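PDB 3SGH: SusD homolog, which probably binds glycans at the cell surface as the lipoprotein partner of an outer-membrane transporter, as in the SusD family. Local coordinates for residues P268-P273 with A417-P422; I242-G245 with V249-N252. One frame throughout, in Å; residues are numbered along the deposited sequence.

Along the chain, the short helix 239-245 comes first and turns back through three residues into strand 249-251; interaction 2 closes this tight loop. Helix 253-261 follows, and then helix 267-270, whose last residue, Tyr270, carries much of interaction 1. That contact spans 143 residues, reaching the loop between helix 403-417 and helix 424-432. The two loops follow one another in series, neither nested nor crossed. Their centres lie about 12 Å apart, and Phe271 CD1 packs 3.7 Å from Ala251 CB, joining them directly. Interaction 2 is thus a local helix-to-strand link, whereas interaction 1 ties this middle part of the chain to the helices near its C-terminal end.

Interaction 1 of 2, residues P268-P273 with A417-P422; sequences PAYFTP and ACYPDP
The rings of Tyr270 and Tyr419 lie face to face in an offset stack, centroids 4.1 Å apart and planes at 16°. CD2 of Tyr419 sits over the centre of the Tyr270 ring. The opposite face of Tyr419 carries Pro420 CD near its rim, while a face of the Phe271 ring rests on Tyr270 CB. Together the three rings form a buried aromatic cluster between the end of helix 267-270 and the loop after helix 403-417. The two tyrosine side chains run antiparallel alongside each other: Tyr419, with CG anti to its backbone N (chi1 165°), carries its hydroxyl back to the main chain of its partner. There Tyr419 OH donates to Tyr270 O at 2.7 Å, tilted 31° from the carbonyl plane, and the same OH lies 3.6 Å from Phe271 CE1. Replacing Tyr419 with a leucine would probably leave the Tyr270 carbonyl without this donor and the Tyr270 ring without its flat partner. Leu255 and Val256 of helix 253-261 pack on Phe271, and Leu255 also touches Tyr419. The far end of Tyr270 points to the last turn of helix 403-417, where its hydroxyl hydrogen-bonds Ile416 O. A water bridge completes the join, donating to Tyr270 OH at 2.9 Å and to Ala417 O at 2.6 Å.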
# COMPACT_ATOMS: atom_id res chain seq x y z
N PRO A 268 15.24 14.83 0.86
CA PRO A 268 14.61 16.10 1.24
C PRO A 268 13.18 16.28 0.75
O PRO A 268 12.44 17.13 1.30
CB PRO A 268 15.52 17.18 0.64
CG PRO A 268 16.31 16.49 -0.41
CD PRO A 268 16.49 15.06 0.13
N ALA A 269 12.77 15.48 -0.26
CA ALA A 269 11.39 15.51 -0.74
C ALA A 269 10.46 14.58 0.09
O ALA A 269 9.23 14.69 0.04
CB ALA A 269 11.36 15.14 -2.17
N TYR A 270 11.07 13.66 0.82
CA TYR A 270 10.36 12.61 1.58
C TYR A 270 10.26 12.88 3.08
O TYR A 270 9.25 12.52 3.68
CB TYR A 270 11.07 11.28 1.39
CG TYR A 270 10.78 10.51 0.10
CD1 TYR A 270 10.40 11.14 -1.06
CD2 TYR A 270 10.95 9.12 0.05
CE1 TYR A 270 10.15 10.41 -2.21
CE2 TYR A 270 10.73 8.40 -1.09
CZ TYR A 270 10.33 9.04 -2.22
OH TYR A 270 10.09 8.29 -3.34
N PHE A 271 11.30 13.50 3.64
CA PHE A 271 11.48 13.60 5.09
C PHE A 271 12.01 15.00 5.50
O PHE A 271 12.60 15.72 4.67
CB PHE A 271 12.54 12.60 5.56
CG PHE A 271 12.39 11.21 5.03
CD1 PHE A 271 11.25 10.49 5.28
CD2 PHE A 271 13.43 10.61 4.32
CE1 PHE A 271 11.12 9.20 4.80
CE2 PHE A 271 13.30 9.30 3.81
CZ PHE A 271 12.17 8.62 4.05
N THR A 272 11.87 15.33 6.78
CA THR A 272 12.59 16.45 7.38
C THR A 272 13.80 15.92 8.12
O THR A 272 13.73 14.80 8.65
CB THR A 272 11.71 17.23 8.36
OG1 THR A 272 11.29 16.36 9.43
CG2 THR A 272 10.52 17.78 7.64
N PRO A 273 14.89 16.68 8.16
CA PRO A 273 16.04 16.35 8.99
C PRO A 273 15.63 16.30 10.46
O PRO A 273 14.77 17.08 10.89
CB PRO A 273 16.98 17.55 8.76
CG PRO A 273 16.69 17.94 7.38
CD PRO A 273 15.20 17.79 7.24
N ALA A 417 10.09 4.33 -4.42
CA ALA A 417 9.28 5.19 -5.29
C ALA A 417 7.82 5.35 -4.80
O ALA A 417 7.26 6.46 -4.87
CB ALA A 417 9.27 4.68 -6.73
N CYS A 418 7.20 4.25 -4.36
CA CYS A 418 5.79 4.27 -3.98
C CYS A 418 5.73 4.72 -2.54
O CYS A 418 5.67 3.89 -1.64
CB CYS A 418 5.17 2.90 -4.19
SG CYS A 418 5.17 2.44 -5.99
N TYR A 419 5.80 6.03 -2.32
CA TYR A 419 5.92 6.60 -0.99
C TYR A 419 5.08 7.86 -0.87
O TYR A 419 5.10 8.73 -1.79
CB TYR A 419 7.40 6.96 -0.65
CG TYR A 419 7.54 7.87 0.55
CD1 TYR A 419 7.60 7.35 1.85
CD2 TYR A 419 7.61 9.26 0.40
CE1 TYR A 419 7.67 8.14 2.93
CE2 TYR A 419 7.68 10.08 1.51
CZ TYR A 419 7.73 9.51 2.76
OH TYR A 419 7.79 10.30 3.85
N PRO A 420 4.36 8.01 0.28
CA PRO A 420 4.06 7.04 1.32
C PRO A 420 2.93 6.11 0.86
O PRO A 420 1.92 6.59 0.36
CB PRO A 420 3.57 7.91 2.51
CG PRO A 420 3.41 9.27 1.98
CD PRO A 420 3.71 9.31 0.55
N ASP A 421 3.15 4.80 0.97
CA ASP A 421 2.17 3.81 0.52
C ASP A 421 2.09 2.80 1.67
O ASP A 421 3.10 2.18 2.00
CB ASP A 421 2.62 3.14 -0.75
CG ASP A 421 1.61 2.13 -1.28
OD1 ASP A 421 1.12 1.28 -0.51
OD2 ASP A 421 1.35 2.21 -2.49
N PRO A 422 0.92 2.64 2.28
CA PRO A 422 0.84 1.82 3.50
C PRO A 422 1.02 0.34 3.29
O PRO A 422 1.41 -0.36 4.22
CB PRO A 422 -0.56 2.07 4.01
CG PRO A 422 -1.36 2.47 2.83
CD PRO A 422 -0.37 3.25 1.93
O HOH W 1 8.41 8.59 -5.73

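Interaction 2 of 2, residues I242-G245 with V249-N252; sequences IVSG and VRAN
A helix end is clasped to the strand that follows it in this alpha-alpha superhelical SusD-like protein: Val243 and Ser244, in the last turn of helix 239-245, meet Val249 and Arg250 at the start of strand 249-251, with three linking residues between. The contact is buried and has an apolar half and a polar half. On the apolar side the side chains of the two valines meet roughly perpendicular, CG1 of Val243 lying 3.7 Å from CG1 of Val249. The latter methyl sits between its own backbone N and carbonyl carbon (chi1 71°), which turns it toward the helix and brings it 3.8 Å from Ser244 N.

On the polar side Arg250 bends at chi2 (-70°) and brings the edge of its guanidinium up to the helix end. NH1 gives a nearly straight bond to Ser244 O, 2.9 Å long, directed at a lone pair in the carbonyl plane and within the plane of the guanidinium itself. The same nitrogen also donates to Val249 O at 2.9 Å, less straight at 150°, so one NH1 grips a carbonyl from each segment and fixes the rotation of the group. A water donating to Val249 O at 2.9 Å also hydrogen-bonds Ser244 OG and so bridges Ser244 to Val249, a second polar link between helix end and strand.

NH2 of Arg250 is held in turn by Ala299 O. Beyond the pair, Val243 packs on Gln37 of helix 33-40, while strand 249-251 runs antiparallel to strand 50-52, where Val249 touches Val50, and leads into helix 253-261.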
# COMPACT_ATOMS: atom_id res chain seq x y z
N ILE A 242 -2.08 16.06 10.66
CA ILE A 242 -2.76 15.98 11.94
C ILE A 242 -2.07 14.87 12.81
O ILE A 242 -1.69 15.15 13.95
CB ILE A 242 -4.29 15.76 11.79
CG1 ILE A 242 -4.91 16.97 11.04
CG2 ILE A 242 -4.94 15.56 13.22
CD1 ILE A 242 -6.33 16.73 10.45
N VAL A 243 -1.99 13.64 12.31
CA VAL A 243 -1.37 12.54 13.05
C VAL A 243 0.06 12.90 13.46
O VAL A 243 0.48 12.72 14.62
CB VAL A 243 -1.47 11.23 12.28
CG1 VAL A 243 -0.87 10.05 13.07
CG2 VAL A 243 -2.96 10.95 11.94
N SER A 244 0.79 13.53 12.54
CA SER A 244 2.19 13.86 12.78
C SER A 244 2.34 14.95 13.85
O SER A 244 3.34 15.00 14.58
CB SER A 244 2.84 14.31 11.47
OG SER A 244 4.19 14.72 11.61
N GLY A 245 1.35 15.83 13.92
CA GLY A 245 1.32 16.92 14.87
C GLY A 245 1.03 16.49 16.29
O GLY A 245 1.41 17.19 17.23
N VAL A 249 3.13 9.71 14.40
CA VAL A 249 3.80 9.11 13.26
C VAL A 249 5.05 9.86 12.89
O VAL A 249 5.07 11.09 12.94
CB VAL A 249 2.81 8.92 12.05
CG1 VAL A 249 2.46 10.30 11.42
CG2 VAL A 249 3.38 7.91 11.03
N ARG A 250 6.11 9.10 12.58
CA ARG A 250 7.37 9.64 12.12
C ARG A 250 7.91 8.78 10.98
O ARG A 250 7.35 7.75 10.66
CB ARG A 250 8.39 9.74 13.27
CG ARG A 250 8.12 10.82 14.33
CD ARG A 250 8.33 12.20 13.79
NE ARG A 250 8.06 13.30 14.70
CZ ARG A 250 6.90 13.96 14.82
NH1 ARG A 250 5.81 13.58 14.16
NH2 ARG A 250 6.80 14.98 15.65
N ALA A 251 8.99 9.20 10.36
CA ALA A 251 9.65 8.41 9.34
C ALA A 251 10.19 7.11 9.98
O ALA A 251 10.66 7.09 11.11
CB ALA A 251 10.78 9.22 8.70
N ASN A 252 10.15 6.03 9.23
CA ASN A 252 10.59 4.71 9.68
C ASN A 252 12.09 4.55 9.40
O ASN A 252 12.61 4.93 8.34
CB ASN A 252 9.76 3.64 8.95
CG ASN A 252 9.98 2.23 9.46
OD1 ASN A 252 11.11 1.75 9.56
ND2 ASN A 252 8.89 1.53 9.71
O HOH W 2 5.82 12.72 10.63